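Local coordinates for particle-associated glycoside hydrolase (Acinetobacter phage Fri1, PDB 6C72), which is a phage tailspike that probably cleaves glycosidic bonds in the capsular polysaccharide of Acinetobacter baumannii, degrading the host capsule during virus entry, at residues C353-K358 with D375-D380; T399-W404 with E424-Q429; T431-N436 with T454-V459. All blocks are in the same frame, centred on the assembly; numbering follows the deposited sequence.

Contact 1: C353-K358 with D375-D380; sequences CRFKGK and DNCEFD. With ZN (zinc ion), chain K.
F355 and F379 leave neighbouring strands side by side and pointing the same way, their ring centroids 4.7 Å apart and their planes inclined by 12°. CE1 of F379 lies over one face of the F355 ring, displaced toward the rim, which makes this an offset stack, and comes within 3.4 Å of F355 CD1. The same chi1 (near -65°, CG anti to the carbonyl carbon) on two residues paired in parallel register starts both rings in the same direction. The carbonyl O of E378, which accepts F355 N at 2.7 Å, lies in the plane of the F355 ring, at its edge.

On the sheet face bearing R354 and E378 these two chains also run alongside each other, with guanidinium and carboxylate planes 47° apart. The touching is done by the arginine's methylenes, R354 CD being 3.4 Å from E378 OE2. Water 1 joins R354 NH1 to that oxygen, while NH2 bonds to N319. The other carboxylate oxygen, E378 OE1, binds the zinc ion at 2.1 Å and also receives NE1 of W404.

R354 with E378 and F355 with F379 pair in parallel register, as expected for successive coils of the parallel beta-helix of a tailspike. The backbone bonds bear this out: besides F355 N to E378 O, E378 N donates to C353 O and D380 N to F355 O. F322, on strand 321-324 of the preceding coil, stacks on F355.

Just past strand 378-379, D380 OD2 accepts the backbone N of G357 at 2.9 Å, met on its anti side and somewhat out of the carboxylate plane. D380 OD1 pairs with K406 and takes a bond from water 2, which also donates to F355 O. At the other end C353 N donates to C377 SG at 3.5 Å.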
loop_
_atom_site.group_PDB
_atom_site.type_symbol
_atom_site.label_atom_id
_atom_site.label_comp_id
_atom_site.label_asym_id
_atom_site.label_seq_id
_atom_site.Cartn_x
_atom_site.Cartn_y
_atom_site.Cartn_z
ATOM N N CYS A 353 -7.517 -10.571 4.287
ATOM C CA CYS A 353 -7.767 -11.348 5.484
ATOM C C CYS A 353 -9.017 -12.203 5.334
ATOM O O CYS A 353 -9.890 -11.936 4.504
ATOM C CB CYS A 353 -7.921 -10.437 6.707
ATOM S SG CYS A 353 -6.414 -9.548 7.195
ATOM N N ARG A 354 -9.120 -13.212 6.198
ATOM C CA ARG A 354 -10.251 -14.128 6.205
ATOM C C ARG A 354 -10.836 -14.182 7.607
ATOM O O ARG A 354 -10.111 -14.411 8.587
ATOM C CB ARG A 354 -9.839 -15.511 5.720
ATOM C CG ARG A 354 -9.628 -15.485 4.232
ATOM C CD ARG A 354 -8.953 -16.707 3.669
ATOM N NE ARG A 354 -7.645 -17.000 4.254
ATOM C CZ ARG A 354 -6.567 -16.229 4.133
ATOM N NH1 ARG A 354 -6.640 -15.063 3.484
ATOM N NH2 ARG A 354 -5.412 -16.619 4.673
ATOM N N PHE A 355 -12.126 -13.893 7.700
ATOM C CA PHE A 355 -12.876 -13.971 8.943
ATOM C C PHE A 355 -13.701 -15.250 8.869
ATOM O O PHE A 355 -14.635 -15.357 8.057
ATOM C CB PHE A 355 -13.740 -12.726 9.129
ATOM C CG PHE A 355 -12.941 -11.454 9.302
ATOM C CD1 PHE A 355 -12.327 -10.843 8.221
ATOM C CD2 PHE A 355 -12.815 -10.857 10.554
ATOM C CE1 PHE A 355 -11.605 -9.666 8.385
ATOM C CE2 PHE A 355 -12.088 -9.687 10.721
ATOM C CZ PHE A 355 -11.485 -9.092 9.634
ATOM N N LYS A 356 -13.338 -16.230 9.690
ATOM C CA LYS A 356 -13.912 -17.561 9.609
ATOM C C LYS A 356 -14.733 -17.855 10.855
ATOM O O LYS A 356 -14.523 -17.267 11.921
ATOM C CB LYS A 356 -12.816 -18.617 9.458
ATOM C CG LYS A 356 -12.050 -18.542 8.156
ATOM C CD LYS A 356 -10.924 -19.559 8.135
ATOM C CE LYS A 356 -10.142 -19.491 6.840
ATOM N NZ LYS A 356 -8.939 -20.344 6.897
ATOM N N GLY A 357 -15.656 -18.796 10.715
ATOM C CA GLY A 357 -16.482 -19.188 11.833
ATOM C C GLY A 357 -17.381 -18.069 12.292
ATOM O O GLY A 357 -18.232 -17.598 11.527
ATOM N N LYS A 358 -17.199 -17.609 13.526
ATOM C CA LYS A 358 -18.012 -16.517 14.034
ATOM C C LYS A 358 -17.338 -15.156 13.915
ATOM O O LYS A 358 -17.971 -14.143 14.230
ATOM C CB LYS A 358 -18.362 -16.776 15.498
ATOM C CG LYS A 358 -19.124 -18.041 15.755
ATOM C CD LYS A 358 -20.546 -17.908 15.284
ATOM C CE LYS A 358 -21.326 -19.165 15.611
ATOM N NZ LYS A 358 -22.767 -18.999 15.283
ATOM N N ASP A 375 -10.348 -4.603 2.623
ATOM C CA ASP A 375 -10.127 -4.827 1.201
ATOM C C ASP A 375 -9.696 -6.264 0.935
ATOM O O ASP A 375 -8.773 -6.769 1.581
ATOM C CB ASP A 375 -9.079 -3.844 0.670
ATOM C CG ASP A 375 -8.809 -4.023 -0.795
ATOM O OD1 ASP A 375 -9.596 -3.486 -1.608
ATOM O OD2 ASP A 375 -7.816 -4.708 -1.139
ATOM N N ASN A 376 -10.364 -6.906 -0.030
ATOM C CA ASN A 376 -10.052 -8.271 -0.464
ATOM C C ASN A 376 -10.072 -9.250 0.707
ATOM O O ASN A 376 -9.233 -10.148 0.808
ATOM C CB ASN A 376 -8.731 -8.328 -1.230
ATOM C CG ASN A 376 -8.911 -8.027 -2.713
ATOM O OD1 ASN A 376 -9.338 -8.895 -3.481
ATOM N ND2 ASN A 376 -8.600 -6.796 -3.122
ATOM N N CYS A 377 -11.039 -9.067 1.598
ATOM C CA CYS A 377 -11.261 -9.932 2.742
ATOM C C CYS A 377 -12.449 -10.872 2.513
ATOM O O CYS A 377 -13.326 -10.622 1.682
ATOM C CB CYS A 377 -11.499 -9.092 3.997
ATOM S SG CYS A 377 -10.071 -8.125 4.479
ATOM N N GLU A 378 -12.477 -11.955 3.287
ATOM C CA GLU A 378 -13.563 -12.922 3.254
ATOM C C GLU A 378 -14.271 -12.958 4.600
ATOM O O GLU A 378 -13.629 -12.881 5.651
ATOM C CB GLU A 378 -13.059 -14.319 2.912
ATOM C CG GLU A 378 -12.373 -14.448 1.569
ATOM C CD GLU A 378 -11.948 -15.882 1.290
ATOM O OE1 GLU A 378 -12.761 -16.797 1.542
ATOM O OE2 GLU A 378 -10.795 -16.094 0.849
ATOM N N PHE A 379 -15.597 -13.071 4.571
ATOM C CA PHE A 379 -16.408 -13.084 5.784
ATOM C C PHE A 379 -17.338 -14.293 5.758
ATOM O O PHE A 379 -18.119 -14.450 4.811
ATOM C CB PHE A 379 -17.205 -11.782 5.907
ATOM C CG PHE A 379 -16.347 -10.568 6.119
ATOM C CD1 PHE A 379 -16.007 -10.156 7.405
ATOM C CD2 PHE A 379 -15.872 -9.840 5.041
ATOM C CE1 PHE A 379 -15.200 -9.030 7.621
ATOM C CE2 PHE A 379 -15.076 -8.713 5.242
ATOM C CZ PHE A 379 -14.734 -8.315 6.543
ATOM N N ASP A 380 -17.236 -15.160 6.777
ATOM C CA ASP A 380 -18.170 -16.276 6.917
ATOM C C ASP A 380 -19.533 -15.834 7.430
ATOM O O ASP A 380 -20.525 -16.539 7.215
ATOM C CB ASP A 380 -17.611 -17.346 7.864
ATOM C CG ASP A 380 -16.621 -18.264 7.191
ATOM O OD1 ASP A 380 -16.341 -18.070 5.994
ATOM O OD2 ASP A 380 -16.092 -19.168 7.873
HETATM ZN ZN ZN K . -12.549 -18.896 1.720
HETATM O O HOH W 1 -8.540 -14.644 1.154
HETATM O O HOH W 2 -14.426 -16.255 5.289
#

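Contact 2: T399-W404 with E424-Q429; sequences TNNTLW and EGNRFQ. With ZN (zinc ion), chain I.
The indole of W404 meets Q429 at its edge: Q429 NE2 lies near the ring plane, 3.6 Å from W404 CE3. Over the centre of one indole face sits T402 CG2, 3.4 Å above the plane, and K406 makes a cation-pi contact with the same ring. R427 reaches the indole with its terminal nitrogen, NH2 standing 3.5 Å from W404 CH2. The two planes are 72° apart, with CH2 at the guanidinium edge. The F428 ring carries N426 CB on one face, 3.7 Å above it and offset toward the rim; L403 CD1 approaches this ring obliquely, and the F449 ring of the following coil also meets it.

Q429 NE2 donates to W404 O at 2.8 Å along an almost straight bond (170° at the hydrogen), in the carbonyl plane and on a lone pair. CG of Q429 is anti to the backbone N and the chain is extended beyond it. T402 OG1 has its hydrogen bond to P342 O of the second subunit.

At the other end, E424 holds its zinc ion with both carboxylate oxygens, OE1 at 2.4 Å and OE2 at 2.3 Å, beside waters 3 and 4.

Backbone bonds R427 N to N401 O, L403 N to R427 O and Q429 N to L403 O set T402-R427 and L403-F428 in parallel register. The N401 and N426 amides lie alongside each other, planes 23° apart. N426 OD1 accepts N401 N at 2.9 Å and, weakly, N401 ND2, which donates to V374 O as N426 ND2 does to F398 O. With C377 N bonded to N401 OD1 and N426 N to N447 OD1, these stacked amides are consistent with an asparagine ladder of the kind seen in some parallel beta-helices.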
loop_
_atom_site.group_PDB
_atom_site.type_symbol
_atom_site.label_atom_id
_atom_site.label_comp_id
_atom_site.label_asym_id
_atom_site.label_seq_id
_atom_site.Cartn_x
_atom_site.Cartn_y
_atom_site.Cartn_z
ATOM N N THR A 399 -13.973 -2.619 0.034
ATOM C CA THR A 399 -13.778 -2.927 -1.374
ATOM C C THR A 399 -13.359 -4.376 -1.592
ATOM O O THR A 399 -12.570 -4.941 -0.816
ATOM C CB THR A 399 -12.724 -2.002 -1.992
ATOM O OG1 THR A 399 -11.564 -1.980 -1.150
ATOM C CG2 THR A 399 -13.263 -0.568 -2.184
ATOM N N ASN A 400 -13.913 -4.980 -2.648
ATOM C CA ASN A 400 -13.443 -6.263 -3.144
ATOM C C ASN A 400 -13.487 -7.343 -2.072
ATOM O O ASN A 400 -12.630 -8.215 -2.035
ATOM C CB ASN A 400 -12.034 -6.147 -3.715
ATOM C CG ASN A 400 -11.963 -5.163 -4.860
ATOM O OD1 ASN A 400 -11.202 -4.190 -4.813
ATOM N ND2 ASN A 400 -12.761 -5.403 -5.900
ATOM N N ASN A 401 -14.470 -7.289 -1.190
ATOM C CA ASN A 401 -14.642 -8.305 -0.169
ATOM C C ASN A 401 -15.769 -9.239 -0.573
ATOM O O ASN A 401 -16.614 -8.907 -1.413
ATOM C CB ASN A 401 -14.949 -7.670 1.191
ATOM C CG ASN A 401 -13.925 -6.626 1.581
ATOM O OD1 ASN A 401 -12.762 -6.967 1.802
ATOM N ND2 ASN A 401 -14.344 -5.333 1.646
ATOM N N THR A 402 -15.791 -10.408 0.054
ATOM C CA THR A 402 -16.854 -11.378 -0.154
ATOM C C THR A 402 -17.523 -11.655 1.186
ATOM O O THR A 402 -16.846 -11.910 2.185
ATOM C CB THR A 402 -16.301 -12.668 -0.785
ATOM O OG1 THR A 402 -15.812 -12.381 -2.100
ATOM C CG2 THR A 402 -17.373 -13.781 -0.875
ATOM N N LEU A 403 -18.831 -11.550 1.221
ATOM C CA LEU A 403 -19.609 -12.011 2.363
ATOM C C LEU A 403 -20.201 -13.363 1.967
ATOM O O LEU A 403 -21.124 -13.439 1.156
ATOM C CB LEU A 403 -20.668 -10.988 2.762
ATOM C CG LEU A 403 -20.149 -9.871 3.687
ATOM C CD1 LEU A 403 -19.213 -8.885 2.967
ATOM C CD2 LEU A 403 -21.290 -9.116 4.359
ATOM N N TRP A 404 -19.630 -14.443 2.513
ATOM C CA TRP A 404 -20.064 -15.777 2.116
ATOM C C TRP A 404 -21.442 -16.114 2.666
ATOM O O TRP A 404 -22.150 -16.937 2.076
ATOM C CB TRP A 404 -19.047 -16.830 2.565
ATOM C CG TRP A 404 -17.723 -16.791 1.837
ATOM C CD1 TRP A 404 -16.485 -16.540 2.377
ATOM C CD2 TRP A 404 -17.507 -17.028 0.436
ATOM N NE1 TRP A 404 -15.518 -16.602 1.401
ATOM C CE2 TRP A 404 -16.116 -16.899 0.202
ATOM C CE3 TRP A 404 -18.350 -17.324 -0.638
ATOM C CZ2 TRP A 404 -15.560 -17.056 -1.064
ATOM C CZ3 TRP A 404 -17.797 -17.481 -1.883
ATOM C CH2 TRP A 404 -16.414 -17.346 -2.092
ATOM N N GLU A 424 -17.977 -1.077 -2.520
ATOM C CA GLU A 424 -17.675 -1.167 -3.940
ATOM C C GLU A 424 -16.894 -2.443 -4.245
ATOM O O GLU A 424 -15.989 -2.814 -3.497
ATOM C CB GLU A 424 -16.873 0.059 -4.371
ATOM C CG GLU A 424 -16.240 -0.027 -5.740
ATOM C CD GLU A 424 -15.482 1.249 -6.090
ATOM O OE1 GLU A 424 -14.368 1.441 -5.548
ATOM O OE2 GLU A 424 -16.014 2.063 -6.887
ATOM N N GLY A 425 -17.226 -3.082 -5.370
ATOM C CA GLY A 425 -16.489 -4.231 -5.844
ATOM C C GLY A 425 -16.660 -5.504 -5.044
ATOM O O GLY A 425 -15.873 -6.434 -5.230
ATOM N N ASN A 426 -17.647 -5.571 -4.150
ATOM C CA ASN A 426 -17.827 -6.692 -3.241
ATOM C C ASN A 426 -18.680 -7.796 -3.868
ATOM O O ASN A 426 -19.471 -7.559 -4.781
ATOM C CB ASN A 426 -18.456 -6.213 -1.935
ATOM C CG ASN A 426 -17.594 -5.175 -1.225
ATOM O OD1 ASN A 426 -16.614 -5.519 -0.559
ATOM N ND2 ASN A 426 -17.928 -3.903 -1.397
ATOM N N ARG A 427 -18.507 -9.020 -3.358
ATOM C CA ARG A 427 -19.358 -10.150 -3.711
ATOM C C ARG A 427 -20.251 -10.478 -2.525
ATOM O O ARG A 427 -19.771 -10.916 -1.476
ATOM C CB ARG A 427 -18.535 -11.364 -4.119
ATOM C CG ARG A 427 -17.811 -11.157 -5.405
ATOM C CD ARG A 427 -17.834 -12.432 -6.199
ATOM N NE ARG A 427 -17.297 -13.523 -5.407
ATOM C CZ ARG A 427 -16.812 -14.633 -5.936
ATOM N NH1 ARG A 427 -16.811 -14.784 -7.255
ATOM N NH2 ARG A 427 -16.322 -15.582 -5.150
ATOM N N PHE A 428 -21.549 -10.298 -2.708
ATOM C CA PHE A 428 -22.534 -10.501 -1.654
ATOM C C PHE A 428 -23.272 -11.810 -1.927
ATOM O O PHE A 428 -24.176 -11.863 -2.769
ATOM C CB PHE A 428 -23.494 -9.314 -1.577
ATOM C CG PHE A 428 -22.852 -8.030 -1.093
ATOM C CD1 PHE A 428 -22.309 -7.945 0.180
ATOM C CD2 PHE A 428 -22.825 -6.901 -1.899
ATOM C CE1 PHE A 428 -21.729 -6.754 0.630
ATOM C CE2 PHE A 428 -22.255 -5.715 -1.458
ATOM C CZ PHE A 428 -21.709 -5.637 -0.197
ATOM N N GLN A 429 -22.880 -12.873 -1.228
ATOM C CA GLN A 429 -23.563 -14.155 -1.356
ATOM C C GLN A 429 -24.659 -14.218 -0.308
ATOM O O GLN A 429 -24.369 -14.332 0.890
ATOM C CB GLN A 429 -22.616 -15.342 -1.206
ATOM C CG GLN A 429 -23.322 -16.659 -1.498
ATOM C CD GLN A 429 -22.385 -17.844 -1.564
ATOM O OE1 GLN A 429 -22.164 -18.419 -2.632
ATOM N NE2 GLN A 429 -21.835 -18.227 -0.416
HETATM ZN ZN ZN I . -13.916 2.911 -7.428
HETATM O O HOH W 3 -15.191 4.066 -9.199
HETATM O O HOH W 4 -13.268 4.285 -5.744
#

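Contact 3: T431-N436 with T454-V459; sequences TTFENN and TVIQPV
T454 lies against the backbone of T431-F433, where two loops meet near the C-terminal end of the parallel beta-helix. The 431-436 loop follows strand 422-429 and contains an ST turn overlapping a type II beta turn; the 454-459 loop follows strand 448-450.

Two hydrogen bonds cross the contact, both involving T454. Its backbone N donates to T431 O at 2.8 Å, with 152° at the hydrogen. Its hydroxyl OG1 accepts from F433 N at 3.4 Å, a weak, long bond. The T454 chi1 of -64° puts OG1 beside its own backbone N. T454 thus bonds to T431 O and F433 N, the backbone atoms flanking T432.

Bonds within 431-436 fix the shape of that loop. T432 OG1, anti to its backbone N (chi1 173°), accepts from E434 N at 3.1 Å, closing the ST turn. The type II turn from F433 to N436 is closed by N436 N donating to F433 O at 3.0 Å, with N435 taking the positive phi expected at its third position. The N436 side chain then caps V438 N through OD1 just ahead of helix 438-441, while its ND2 bonds to S412.

Polar side chains also approach without a bond being assigned: T432 and T454 bring their OG1 atoms to 3.7 Å.

The apolar part joins F433 and I456, whose side chains cross at about a right angle. F411 stacks on the F433 ring, A439 touches both residues, and F444 and F449 pack on I456. Across the two loops I456 uses CG1 and CD1: CD1 lies 4.1 Å from F433 CB, and CG1 lies 4.0 Å from F433 CD2.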
loop_
_atom_site.group_PDB
_atom_site.type_symbol
_atom_site.label_atom_id
_atom_site.label_comp_id
_atom_site.label_asym_id
_atom_site.label_seq_id
_atom_site.Cartn_x
_atom_site.Cartn_y
_atom_site.Cartn_z
ATOM N N THR A 431 -26.358 -12.001 0.904
ATOM C CA THR A 431 -26.334 -10.896 1.859
ATOM C C THR A 431 -27.633 -10.107 1.806
ATOM O O THR A 431 -28.018 -9.606 0.744
ATOM C CB THR A 431 -25.161 -9.964 1.570
ATOM O OG1 THR A 431 -23.974 -10.734 1.361
ATOM C CG2 THR A 431 -24.952 -9.001 2.739
ATOM N N THR A 432 -28.313 -9.990 2.942
ATOM C CA THR A 432 -29.532 -9.198 3.023
ATOM C C THR A 432 -29.252 -7.854 3.686
ATOM O O THR A 432 -28.583 -7.787 4.727
ATOM C CB THR A 432 -30.630 -9.935 3.787
ATOM O OG1 THR A 432 -31.740 -9.047 3.984
ATOM C CG2 THR A 432 -30.118 -10.421 5.144
ATOM N N PHE A 433 -29.760 -6.785 3.072
ATOM C CA PHE A 433 -29.765 -5.451 3.656
ATOM C C PHE A 433 -31.171 -5.053 4.103
ATOM O O PHE A 433 -31.427 -3.869 4.337
ATOM C CB PHE A 433 -29.218 -4.419 2.663
ATOM C CG PHE A 433 -27.710 -4.435 2.506
ATOM C CD1 PHE A 433 -26.897 -3.623 3.306
ATOM C CD2 PHE A 433 -27.101 -5.239 1.537
ATOM C CE1 PHE A 433 -25.511 -3.626 3.152
ATOM C CE2 PHE A 433 -25.720 -5.240 1.378
ATOM C CZ PHE A 433 -24.920 -4.437 2.195
ATOM N N GLU A 434 -32.094 -6.016 4.198
ATOM C CA GLU A 434 -33.449 -5.727 4.659
ATOM C C GLU A 434 -33.427 -5.152 6.073
ATOM O O GLU A 434 -32.839 -5.735 6.989
ATOM C CB GLU A 434 -34.314 -6.992 4.616
ATOM C CG GLU A 434 -35.780 -6.761 5.029
ATOM C CD GLU A 434 -36.653 -8.028 5.029
ATOM O OE1 GLU A 434 -36.103 -9.150 4.909
ATOM O OE2 GLU A 434 -37.897 -7.902 5.155
ATOM N N ASN A 435 -34.071 -3.994 6.237
ATOM C CA ASN A 435 -34.163 -3.265 7.501
ATOM C C ASN A 435 -32.803 -2.801 8.012
ATOM O O ASN A 435 -32.664 -2.452 9.189
ATOM C CB ASN A 435 -34.856 -4.099 8.586
ATOM C CG ASN A 435 -36.176 -4.660 8.132
ATOM O OD1 ASN A 435 -36.475 -5.834 8.355
ATOM N ND2 ASN A 435 -36.970 -3.834 7.467
ATOM N N ASN A 436 -31.784 -2.791 7.163
ATOM C CA ASN A 436 -30.457 -2.339 7.557
ATOM C C ASN A 436 -30.264 -0.907 7.083
ATOM O O ASN A 436 -30.097 -0.662 5.884
ATOM C CB ASN A 436 -29.365 -3.236 6.987
ATOM C CG ASN A 436 -28.007 -2.935 7.602
ATOM O OD1 ASN A 436 -27.794 -1.838 8.117
ATOM N ND2 ASN A 436 -27.089 -3.896 7.559
ATOM N N THR A 454 -29.856 -9.041 -1.352
ATOM C CA THR A 454 -30.611 -7.820 -1.624
ATOM C C THR A 454 -29.815 -6.936 -2.571
ATOM O O THR A 454 -28.744 -6.435 -2.211
ATOM C CB THR A 454 -30.910 -7.078 -0.325
ATOM O OG1 THR A 454 -31.766 -7.877 0.502
ATOM C CG2 THR A 454 -31.576 -5.734 -0.618
ATOM N N VAL A 455 -30.330 -6.744 -3.783
ATOM C CA VAL A 455 -29.624 -5.947 -4.780
ATOM C C VAL A 455 -29.750 -4.478 -4.409
ATOM O O VAL A 455 -30.858 -3.951 -4.267
ATOM C CB VAL A 455 -30.163 -6.218 -6.193
ATOM C CG1 VAL A 455 -29.427 -5.366 -7.201
ATOM C CG2 VAL A 455 -30.005 -7.692 -6.549
ATOM N N ILE A 456 -28.613 -3.823 -4.204
ATOM C CA ILE A 456 -28.554 -2.393 -3.933
ATOM C C ILE A 456 -28.052 -1.711 -5.198
ATOM O O ILE A 456 -26.945 -2.002 -5.673
ATOM C CB ILE A 456 -27.648 -2.074 -2.732
ATOM C CG1 ILE A 456 -28.079 -2.882 -1.512
ATOM C CG2 ILE A 456 -27.722 -0.588 -2.388
ATOM C CD1 ILE A 456 -29.435 -2.466 -0.992
ATOM N N GLN A 457 -28.875 -0.827 -5.757
ATOM C CA GLN A 457 -28.440 -0.047 -6.898
ATOM C C GLN A 457 -27.297 0.868 -6.470
ATOM O O GLN A 457 -27.271 1.346 -5.332
ATOM C CB GLN A 457 -29.596 0.787 -7.453
ATOM C CG GLN A 457 -30.744 -0.043 -7.973
ATOM C CD GLN A 457 -30.298 -0.956 -9.092
ATOM O OE1 GLN A 457 -29.478 -0.546 -9.928
ATOM N NE2 GLN A 457 -30.766 -2.224 -9.079
ATOM N N PRO A 458 -26.329 1.108 -7.351
ATOM C CA PRO A 458 -25.271 2.073 -7.025
ATOM C C PRO A 458 -25.874 3.437 -6.739
ATOM O O PRO A 458 -26.812 3.872 -7.408
ATOM C CB PRO A 458 -24.400 2.087 -8.283
ATOM C CG PRO A 458 -24.698 0.749 -8.964
ATOM C CD PRO A 458 -26.140 0.485 -8.675
ATOM N N VAL A 459 -25.342 4.107 -5.720
ATOM C CA VAL A 459 -25.849 5.407 -5.297
ATOM C C VAL A 459 -24.718 6.153 -4.607
ATOM O O VAL A 459 -24.017 5.592 -3.755
ATOM C CB VAL A 459 -27.086 5.264 -4.384
ATOM C CG1 VAL A 459 -26.809 4.314 -3.211
ATOM C CG2 VAL A 459 -27.551 6.614 -3.878
#

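Overall arrangement
The three contacts follow one another along the chain and along the beta-helix. Centres of contacts 1 and 2 are 10 Å apart, and those of contacts 2 and 3 are 12 Å apart. Strands 378-379 and 402-403 are neighbours, and D375 OD1 lies 2.5 Å from T399 OG1, a probable hydrogen bond joining contact 1 to contact 2. Contact 3 continues the stack through apolar touch, with F428 CZ 4.2 Å from F433 CZ; it does not reach contact 1, the nearest atoms being about 8 Å apart. Contacts 1 and 2 hold separate zinc ions, through E378 and E424, and all three contacts also touch the second subunit.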